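Local coordinates for Bm4233, isoform b (Brugia malayi, PDB 6ANY), which is a venom allergen-like protein of the CAP family that probably binds sterols and possibly other lipids, and a vaccine candidate for lymphatic filariasis, at residues A[81-86]-A[161-166]; A[94-99]-A[148-153]; A[15-20]-A[49-54]. All coordinates share one frame; numbering follows the deposited sequence.

Contact 1 of 3, residues A[81-86]-A[161-166]; sequences ENVYAY and IAICHY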
loop_
_atom_site.group_PDB
_atom_site.type_symbol
_atom_site.label_atom_id
_atom_site.label_comp_id
_atom_site.label_asym_id
_atom_site.label_seq_id
_atom_site.Cartn_x
_atom_site.Cartn_y
_atom_site.Cartn_z
ATOM N N GLU A 81 -5.412 -5.927 -3.608
ATOM C CA GLU A 81 -6.303 -5.564 -2.489
ATOM C C GLU A 81 -5.724 -5.881 -1.144
ATOM O O GLU A 81 -5.255 -6.949 -0.952
ATOM C CB GLU A 81 -7.680 -6.238 -2.651
ATOM C CG GLU A 81 -8.683 -5.939 -1.518
ATOM C CD GLU A 81 -9.992 -6.629 -1.764
ATOM O OE1 GLU A 81 -10.083 -7.847 -1.448
ATOM O OE2 GLU A 81 -10.915 -6.003 -2.332
ATOM N N ASN A 82 -5.753 -4.924 -0.200
ATOM C CA ASN A 82 -5.310 -5.096 1.171
ATOM C C ASN A 82 -6.529 -4.767 2.063
ATOM O O ASN A 82 -7.277 -3.837 1.782
ATOM C CB ASN A 82 -4.157 -4.167 1.490
ATOM C CG ASN A 82 -2.760 -4.713 1.069
ATOM O OD1 ASN A 82 -2.604 -5.915 0.843
ATOM N ND2 ASN A 82 -1.720 -3.846 1.153
ATOM N N VAL A 83 -6.711 -5.543 3.135
ATOM C CA VAL A 83 -7.855 -5.491 4.037
ATOM C C VAL A 83 -7.372 -5.341 5.456
ATOM O O VAL A 83 -6.481 -6.024 5.880
ATOM C CB VAL A 83 -8.674 -6.805 3.969
ATOM C CG1 VAL A 83 -9.825 -6.714 4.903
ATOM C CG2 VAL A 83 -9.141 -7.112 2.508
ATOM N N TYR A 84 -7.944 -4.376 6.176
ATOM C CA TYR A 84 -7.596 -4.119 7.576
ATOM C C TYR A 84 -8.869 -3.921 8.392
ATOM O O TYR A 84 -9.810 -3.336 7.921
ATOM C CB TYR A 84 -6.690 -2.886 7.694
ATOM C CG TYR A 84 -6.580 -2.265 9.087
ATOM C CD1 TYR A 84 -5.620 -2.665 9.962
ATOM C CD2 TYR A 84 -7.457 -1.261 9.501
ATOM C CE1 TYR A 84 -5.511 -2.112 11.250
ATOM C CE2 TYR A 84 -7.382 -0.701 10.774
ATOM C CZ TYR A 84 -6.398 -1.079 11.625
ATOM O OH TYR A 84 -6.342 -0.525 12.898
ATOM N N ALA A 85 -8.886 -4.427 9.619
ATOM C CA ALA A 85 -9.981 -4.188 10.566
ATOM C C ALA A 85 -9.491 -3.908 11.990
ATOM O O ALA A 85 -8.407 -4.317 12.402
ATOM C CB ALA A 85 -10.958 -5.328 10.606
ATOM N N TYR A 86 -10.293 -3.154 12.696
ATOM C CA TYR A 86 -10.093 -2.940 14.081
ATOM C C TYR A 86 -11.388 -3.179 14.761
ATOM O O TYR A 86 -12.394 -2.560 14.391
ATOM C CB TYR A 86 -9.695 -1.484 14.373
ATOM C CG TYR A 86 -9.208 -1.293 15.758
ATOM C CD1 TYR A 86 -7.868 -1.557 16.098
ATOM C CD2 TYR A 86 -10.063 -0.879 16.748
ATOM C CE1 TYR A 86 -7.400 -1.360 17.389
ATOM C CE2 TYR A 86 -9.611 -0.688 18.073
ATOM C CZ TYR A 86 -8.282 -0.941 18.383
ATOM O OH TYR A 86 -7.814 -0.732 19.667
ATOM N N ILE A 161 -13.413 -0.968 9.331
ATOM C CA ILE A 161 -12.834 -1.725 8.220
ATOM C C ILE A 161 -12.204 -0.762 7.238
ATOM O O ILE A 161 -12.845 0.156 6.777
ATOM C CB ILE A 161 -13.936 -2.565 7.461
ATOM C CG1 ILE A 161 -14.633 -3.601 8.370
ATOM C CG2 ILE A 161 -13.410 -3.206 6.182
ATOM C CD1 ILE A 161 -14.087 -4.989 8.312
ATOM N N ALA A 162 -10.989 -1.034 6.829
ATOM C CA ALA A 162 -10.372 -0.239 5.796
ATOM C C ALA A 162 -9.936 -1.149 4.632
ATOM O O ALA A 162 -9.303 -2.159 4.842
ATOM C CB ALA A 162 -9.195 0.505 6.358
ATOM N N ILE A 163 -10.270 -0.761 3.420
ATOM C CA ILE A 163 -9.938 -1.526 2.226
ATOM C C ILE A 163 -9.145 -0.627 1.264
ATOM O O ILE A 163 -9.544 0.464 0.955
ATOM C CB ILE A 163 -11.206 -2.019 1.481
ATOM C CG1 ILE A 163 -12.211 -2.709 2.446
ATOM C CG2 ILE A 163 -10.810 -2.885 0.306
ATOM C CD1 ILE A 163 -11.776 -3.977 3.072
ATOM N N CYS A 164 -8.004 -1.105 0.814
ATOM C CA CYS A 164 -7.203 -0.374 -0.166
ATOM C C CYS A 164 -7.041 -1.244 -1.391
ATOM O O CYS A 164 -6.748 -2.454 -1.263
ATOM C CB CYS A 164 -5.871 0.075 0.414
ATOM S SG CYS A 164 -5.890 1.476 1.535
ATOM N N HIS A 165 -7.245 -0.622 -2.548
ATOM C CA HIS A 165 -6.995 -1.187 -3.884
ATOM C C HIS A 165 -5.811 -0.549 -4.592
ATOM O O HIS A 165 -5.604 0.665 -4.533
ATOM C CB HIS A 165 -8.224 -1.037 -4.755
ATOM C CG HIS A 165 -9.313 -1.994 -4.398
ATOM N ND1 HIS A 165 -10.551 -1.973 -4.995
ATOM C CD2 HIS A 165 -9.334 -3.027 -3.529
ATOM C CE1 HIS A 165 -11.284 -2.957 -4.523
ATOM N NE2 HIS A 165 -10.559 -3.626 -3.648
ATOM N N TYR A 166 -5.041 -1.382 -5.281
ATOM C CA TYR A 166 -3.766 -0.955 -5.892
ATOM C C TYR A 166 -3.727 -1.349 -7.329
ATOM O O TYR A 166 -4.155 -2.445 -7.676
ATOM C CB TYR A 166 -2.582 -1.605 -5.190
ATOM C CG TYR A 166 -2.587 -1.473 -3.660
ATOM C CD1 TYR A 166 -3.445 -2.216 -2.884
ATOM C CD2 TYR A 166 -1.728 -0.593 -3.021
ATOM C CE1 TYR A 166 -3.447 -2.089 -1.500
ATOM C CE2 TYR A 166 -1.738 -0.444 -1.683
ATOM C CZ TYR A 166 -2.587 -1.193 -0.911
ATOM O OH TYR A 166 -2.482 -0.984 0.445
#
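Glu81 and His165 lie side by side at the buried end of an antiparallel strand pair, 81-86 with 161-166, in the central sheet of the CAP alpha-beta-alpha sandwich. Two hydrogen-bonded pairs, Asn82 with Cys164 and Tyr84 with Ala162, exchange N-H and C=O both ways; in the first, Asn82 N lies 2.9 Å from Cys164 O.

The tight part is the Glu81-His165 end. Glu81 CG is anti to the backbone N (chi1 179°) and the chain runs on extended to CD beside the imidazole, with CG 3.6 Å from His165 CD2. Its carboxylate is nearly coplanar with the ring, and His165 NE2 donates to the anti lone pair of Glu81 OE2 at 2.7 Å. Ser71 also holds OE2, His70 bonds OE1, and Ser58 fixes His165 ND1. Glu81 with His70 probably belongs to the His/Glu cluster of the central CAP cavity, as in relatives. On the opposite face of the sheet, facing helices 99-108 and 133-138, the Asn82 and Tyr166 side chains cross at about a right angle, amide and ring planes 70° apart.

Val83, Tyr84 and Ala85 are partly exposed, though their partners on 161-166 are buried, and contact thins to a few carbon touches. Val83 CG1 meets Ile163 CD1 at 3.8 Å, Ala85 CB meets Ile161 CD1 at 3.9 Å, and the edge of the Tyr84 ring reaches Ala162 CB through CD2 at 4.0 Å. Back at the buried end, Asn82 ND2, which also donates to His134 O, donates to Tyr166 OH at 3.0 Å, the hydroxyl oxygen tilted 28° out of the amide plane.

Contact 2 of 3, residues A[94-99]-A[148-153]; sequences KLRNTA and CGIATN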
loop_
_atom_site.group_PDB
_atom_site.type_symbol
_atom_site.label_atom_id
_atom_site.label_comp_id
_atom_site.label_asym_id
_atom_site.label_seq_id
_atom_site.Cartn_x
_atom_site.Cartn_y
_atom_site.Cartn_z
ATOM N N LYS A 94 -13.975 7.861 16.520
ATOM C CA LYS A 94 -12.714 8.511 16.785
ATOM C C LYS A 94 -11.513 7.942 15.984
ATOM O O LYS A 94 -10.454 8.600 15.936
ATOM C CB LYS A 94 -12.401 8.390 18.266
ATOM C CG LYS A 94 -13.425 9.015 19.212
ATOM C CD LYS A 94 -12.874 10.164 20.068
ATOM C CE LYS A 94 -14.010 10.999 20.708
ATOM N NZ LYS A 94 -14.527 10.518 22.043
ATOM N N LEU A 95 -11.632 6.712 15.448
ATOM C CA LEU A 95 -10.564 6.076 14.723
ATOM C C LEU A 95 -10.692 6.280 13.252
ATOM O O LEU A 95 -9.759 5.918 12.527
ATOM C CB LEU A 95 -10.468 4.559 15.028
ATOM C CG LEU A 95 -10.447 4.135 16.503
ATOM C CD1 LEU A 95 -10.537 2.640 16.594
ATOM C CD2 LEU A 95 -9.199 4.688 17.194
ATOM N N ARG A 96 -11.781 6.906 12.782
ATOM C CA ARG A 96 -11.968 7.018 11.349
ATOM C C ARG A 96 -10.927 7.846 10.646
ATOM O O ARG A 96 -10.535 7.496 9.530
ATOM C CB ARG A 96 -13.334 7.592 11.023
ATOM C CG ARG A 96 -13.771 7.342 9.613
ATOM C CD ARG A 96 -15.134 7.985 9.326
ATOM N NE ARG A 96 -15.369 7.907 7.887
ATOM C CZ ARG A 96 -15.962 6.931 7.210
ATOM N NH1 ARG A 96 -16.491 5.893 7.808
ATOM N NH2 ARG A 96 -16.010 7.018 5.889
ATOM N N ASN A 97 -10.534 8.962 11.268
ATOM C CA ASN A 97 -9.637 9.916 10.672
ATOM C C ASN A 97 -8.169 9.383 10.509
ATOM O O ASN A 97 -7.445 9.881 9.686
ATOM C CB ASN A 97 -9.744 11.331 11.350
ATOM C CG ASN A 97 -9.231 11.392 12.788
ATOM O OD1 ASN A 97 -8.375 10.605 13.231
ATOM N ND2 ASN A 97 -9.774 12.376 13.558
ATOM N N THR A 98 -7.762 8.388 11.287
ATOM C CA THR A 98 -6.510 7.693 11.095
ATOM C C THR A 98 -6.704 6.263 10.589
ATOM O O THR A 98 -5.804 5.413 10.708
ATOM C CB THR A 98 -5.756 7.612 12.429
ATOM O OG1 THR A 98 -6.610 7.006 13.406
ATOM C CG2 THR A 98 -5.335 9.034 12.914
ATOM N N ALA A 99 -7.866 5.923 10.042
ATOM C CA ALA A 99 -8.050 4.495 9.644
ATOM C C ALA A 99 -7.030 4.044 8.603
ATOM O O ALA A 99 -6.423 2.967 8.757
ATOM C CB ALA A 99 -9.422 4.255 9.134
ATOM N N CYS A 148 -8.724 3.824 -1.532
ATOM C CA CYS A 148 -9.129 3.147 -0.300
ATOM C C CYS A 148 -10.505 3.552 0.146
ATOM O O CYS A 148 -11.003 4.646 -0.165
ATOM C CB CYS A 148 -8.177 3.404 0.859
ATOM S SG CYS A 148 -6.418 3.093 0.536
ATOM N N GLY A 149 -11.137 2.627 0.842
ATOM C CA GLY A 149 -12.520 2.821 1.301
ATOM C C GLY A 149 -12.599 2.450 2.764
ATOM O O GLY A 149 -11.918 1.541 3.198
ATOM N N ILE A 150 -13.441 3.145 3.504
ATOM C CA ILE A 150 -13.527 2.966 4.940
ATOM C C ILE A 150 -14.964 2.856 5.416
ATOM O O ILE A 150 -15.877 3.627 4.986
ATOM C CB ILE A 150 -12.847 4.165 5.621
ATOM C CG1 ILE A 150 -11.339 4.121 5.354
ATOM C CG2 ILE A 150 -13.081 4.130 7.124
ATOM C CD1 ILE A 150 -10.625 5.453 5.664
ATOM N N ALA A 151 -15.166 1.966 6.365
ATOM C CA ALA A 151 -16.493 1.762 6.985
ATOM C C ALA A 151 -16.329 1.769 8.473
ATOM O O ALA A 151 -15.550 1.011 8.978
ATOM C CB ALA A 151 -17.100 0.444 6.541
ATOM N N THR A 152 -17.087 2.593 9.177
ATOM C CA THR A 152 -17.098 2.600 10.635
ATOM C C THR A 152 -18.438 2.357 11.268
ATOM O O THR A 152 -18.601 2.553 12.479
ATOM C CB THR A 152 -16.569 3.955 11.152
ATOM O OG1 THR A 152 -17.216 5.045 10.466
ATOM C CG2 THR A 152 -15.096 4.024 10.935
ATOM N N ASN A 153 -19.389 1.935 10.464
ATOM C CA ASN A 153 -20.736 1.579 10.945
ATOM C C ASN A 153 -20.877 0.113 11.254
ATOM O O ASN A 153 -21.892 -0.288 11.826
ATOM C CB ASN A 153 -21.823 1.914 9.937
ATOM C CG ASN A 153 -21.611 1.185 8.657
ATOM O OD1 ASN A 153 -20.629 1.464 7.985
ATOM N ND2 ASN A 153 -22.495 0.269 8.307
HETATM O O HOH W 1 -19.210 3.857 7.861
HETATM O O HOH W 2 -18.197 5.130 5.235
#
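Arg96 reaches from the loop before helix 99-108 across to Ile150 and Thr152, on strand 145-153 of the central CAP sheet. CG stands anti to the backbone N (chi1 -162°), and the chain stays extended as far as NE, long enough to bring the guanidinium over the strand.

One direct hydrogen bond joins the two segments. Arg96 NH1 donates to Thr152 OG1 at 2.9 Å, with the oxygen close to the guanidinium plane and the N-H...O angle a moderate 148°. The same hydroxyl is also bonded to Glu93, whose carboxylate would help balance the arginine's charge.

Waters supply the next layer. One accepts from Arg96 NH2 and donates to Ile150 O at 2.8 Å, so it spans the gap between guanidinium and strand. The other accepts from Thr152 N at 2.8 Å and donates to Asn153 OD1, with a weak bond from Arg96 NH1. NH2 gives a further bond to Arg7 O, which helps fix the rotation of the group.

Van der Waals contact completes it: the Ile150 CG2 methyl lies over one guanidinium face of Arg96, 3.9 Å from its plane and offset toward its rim, while Arg96 CG rests against Thr152 CG2 at 3.8 Å. Toward the start of helix 99-108, Ala99 CB meets Ile150 CD1 at 3.9 Å in an apolar pair.

Leu160 of the adjacent strand 159-167 packs against Ala99, Ile150 and Thr152. From helix 10-28, Gln12 bonds Arg96 O and touches Ile150; the loop leading into helix 99-108 lies between helix 10-28 and the sheet.

Contact 3 of 3, residues A[15-20]-A[49-54]; sequences DIVRQN and LKWSCQ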
loop_
_atom_site.group_PDB
_atom_site.type_symbol
_atom_site.label_atom_id
_atom_site.label_comp_id
_atom_site.label_asym_id
_atom_site.label_seq_id
_atom_site.Cartn_x
_atom_site.Cartn_y
_atom_site.Cartn_z
ATOM N N ASP A 15 -3.236 11.624 3.609
ATOM C CA ASP A 15 -2.446 10.965 4.634
ATOM C C ASP A 15 -2.055 9.524 4.199
ATOM O O ASP A 15 -0.946 9.020 4.501
ATOM C CB ASP A 15 -3.218 10.962 5.943
ATOM C CG ASP A 15 -3.322 12.345 6.573
ATOM O OD1 ASP A 15 -2.698 13.284 6.068
ATOM O OD2 ASP A 15 -4.065 12.510 7.577
ATOM N N ILE A 16 -2.976 8.852 3.535
ATOM C CA ILE A 16 -2.726 7.483 3.110
ATOM C C ILE A 16 -1.614 7.487 2.079
ATOM O O ILE A 16 -0.677 6.696 2.196
ATOM C CB ILE A 16 -3.957 6.854 2.493
ATOM C CG1 ILE A 16 -4.896 6.449 3.602
ATOM C CG2 ILE A 16 -3.579 5.660 1.586
ATOM C CD1 ILE A 16 -6.312 6.194 3.133
ATOM N N VAL A 17 -1.702 8.420 1.121
ATOM C CA VAL A 17 -0.724 8.485 0.026
ATOM C C VAL A 17 0.663 8.897 0.523
ATOM O O VAL A 17 1.668 8.315 0.126
ATOM C CB VAL A 17 -1.219 9.450 -1.097
ATOM C CG1 VAL A 17 -0.118 9.765 -2.065
ATOM C CG2 VAL A 17 -2.344 8.803 -1.868
ATOM N N ARG A 18 0.701 9.911 1.372
ATOM C CA ARG A 18 1.893 10.446 1.923
ATOM C C ARG A 18 2.586 9.411 2.773
ATOM O O ARG A 18 3.816 9.206 2.571
ATOM C CB ARG A 18 1.617 11.709 2.780
ATOM C CG ARG A 18 1.264 12.879 1.889
ATOM C CD ARG A 18 0.546 14.006 2.582
ATOM N NE ARG A 18 0.096 15.040 1.612
ATOM C CZ ARG A 18 -0.613 16.141 1.922
ATOM N NH1 ARG A 18 -0.984 16.437 3.193
ATOM N NH2 ARG A 18 -0.960 16.952 0.944
ATOM N N GLN A 19 1.832 8.696 3.619
ATOM C CA GLN A 19 2.427 7.593 4.402
ATOM C C GLN A 19 3.019 6.463 3.533
ATOM O O GLN A 19 4.141 6.024 3.758
ATOM C CB GLN A 19 1.434 6.975 5.435
ATOM C CG GLN A 19 1.980 5.752 6.162
ATOM C CD GLN A 19 0.917 5.002 6.961
ATOM O OE1 GLN A 19 -0.081 4.541 6.381
ATOM N NE2 GLN A 19 1.113 4.872 8.273
ATOM N N ASN A 20 2.249 5.975 2.587
ATOM C CA ASN A 20 2.694 4.837 1.757
ATOM C C ASN A 20 3.925 5.248 0.915
ATOM O O ASN A 20 4.822 4.469 0.772
ATOM C CB ASN A 20 1.549 4.344 0.873
ATOM C CG ASN A 20 1.720 2.884 0.419
ATOM O OD1 ASN A 20 0.696 2.246 0.087
ATOM N ND2 ASN A 20 3.000 2.363 0.316
ATOM N N LEU A 49 3.197 6.695 -5.582
ATOM C CA LEU A 49 1.748 6.390 -5.589
ATOM C C LEU A 49 0.879 7.624 -5.772
ATOM O O LEU A 49 1.141 8.652 -5.210
ATOM C CB LEU A 49 1.314 5.624 -4.341
ATOM C CG LEU A 49 2.042 4.344 -4.026
ATOM C CD1 LEU A 49 1.476 3.733 -2.732
ATOM C CD2 LEU A 49 1.928 3.348 -5.170
ATOM N N LYS A 50 -0.131 7.511 -6.631
ATOM C CA LYS A 50 -1.119 8.575 -6.833
ATOM C C LYS A 50 -2.457 8.005 -6.344
ATOM O O LYS A 50 -2.757 6.812 -6.542
ATOM C CB LYS A 50 -1.280 8.889 -8.323
ATOM C CG LYS A 50 -0.029 9.313 -9.098
ATOM C CD LYS A 50 0.435 10.681 -8.661
ATOM C CE LYS A 50 -0.559 11.709 -9.156
ATOM N NZ LYS A 50 -0.270 13.100 -8.726
ATOM N N TRP A 51 -3.283 8.864 -5.778
ATOM C CA TRP A 51 -4.620 8.550 -5.428
ATOM C C TRP A 51 -5.484 8.403 -6.633
ATOM O O TRP A 51 -5.509 9.298 -7.519
ATOM C CB TRP A 51 -5.223 9.603 -4.500
ATOM C CG TRP A 51 -6.520 9.118 -3.853
ATOM C CD1 TRP A 51 -7.748 9.358 -4.303
ATOM C CD2 TRP A 51 -6.684 8.262 -2.696
ATOM N NE1 TRP A 51 -8.699 8.720 -3.534
ATOM C CE2 TRP A 51 -8.063 8.094 -2.502
ATOM C CE3 TRP A 51 -5.812 7.703 -1.767
ATOM C CZ2 TRP A 51 -8.593 7.364 -1.451
ATOM C CZ3 TRP A 51 -6.364 6.986 -0.708
ATOM C CH2 TRP A 51 -7.746 6.825 -0.578
ATOM N N SER A 52 -6.265 7.313 -6.658
ATOM C CA SER A 52 -7.232 7.076 -7.756
ATOM C C SER A 52 -8.672 6.963 -7.153
ATOM O O SER A 52 -8.913 6.080 -6.293
ATOM C CB SER A 52 -6.850 5.786 -8.516
ATOM O OG SER A 52 -7.908 5.322 -9.317
ATOM N N CYS A 53 -9.540 7.918 -7.489
ATOM C CA CYS A 53 -10.962 7.893 -7.198
ATOM C C CYS A 53 -11.674 6.618 -7.696
ATOM O O CYS A 53 -12.558 6.060 -7.007
ATOM C CB CYS A 53 -11.671 9.149 -7.695
ATOM S SG CYS A 53 -10.943 10.677 -7.034
ATOM N N GLN A 54 -11.289 6.139 -8.864
ATOM C CA GLN A 54 -11.811 4.890 -9.400
ATOM C C GLN A 54 -11.508 3.745 -8.453
ATOM O O GLN A 54 -12.370 2.931 -8.217
ATOM C CB GLN A 54 -11.230 4.657 -10.792
ATOM C CG GLN A 54 -11.534 3.307 -11.431
ATOM C CD GLN A 54 -11.444 3.308 -12.977
ATOM O OE1 GLN A 54 -11.044 4.319 -13.637
ATOM N NE2 GLN A 54 -11.907 2.209 -13.558
#
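The helix 10-28 of the CAP sandwich sets Ile16, Val17 and Asn20 against Leu49, just before the short edge strand 50-51 of the central sheet, and Trp51 within it. Val17 lies nearest in backbone terms, its CA 6.5 Å from the CA of Leu49.

Trp51 presents the edge of its six-membered ring to the helix. CG is anti to the backbone N (chi1 -166°), and the end of the indole lies nearer the helix than CB does: Val17 CG2 touches Trp51 CE3 at 3.6 Å, close to the ring plane, and is 4.0 Å from Trp51 CB. One residue earlier, Ile16 CG2 meets Trp51 CZ3 at 3.8 Å, also in plane, and Ile16 CD1 closes on CH2 of the same ring at 4.0 Å. The far side of the indole is anchored by Glu56, which takes the bond from NE1.

In this three-layer fold, strand 50-51 runs parallel to strand 145-153, and Ile146 of that strand touches Ile16, Val17 and Asn20, so the helix covers both strands at once.

At the other end of the patch the helix meets Leu49. Val17 CG1 lies 3.6 Å from Leu49 O, so the two methyls of Val17 are divided between the leucine carbonyl and the indole. Asn20 crosses the leucine obliquely, with CG and OD1 each 3.3 Å from Leu49 CD1, a tight packing, short for a carbon-carbon contact. That amide is held in place by ND2, which donates to Met138 O.

All three contacts meet at one four-stranded mixed sheet, ordered 50-51, 145-153, 159-167, 80-87. Contact 3 closes first along the chain; contact 1 opens later, and contact 2 lies within the span it encloses. Contacts 1 and 2 are about 10 Å apart between centres and are joined covalently by the Cys148-Cys164 disulfide between neighbouring strands. Contact 3 lies about 13 Å from contact 1 and 15 Å from contact 2; its Trp51 and Ile16 pack against Cys148, and Asn20 reaches Tyr166. Contact 1 pairs an outer strand with an inner one, whereas contacts 2 and 3 fasten a loop and a helix to the sheet, building the layered CAP domain.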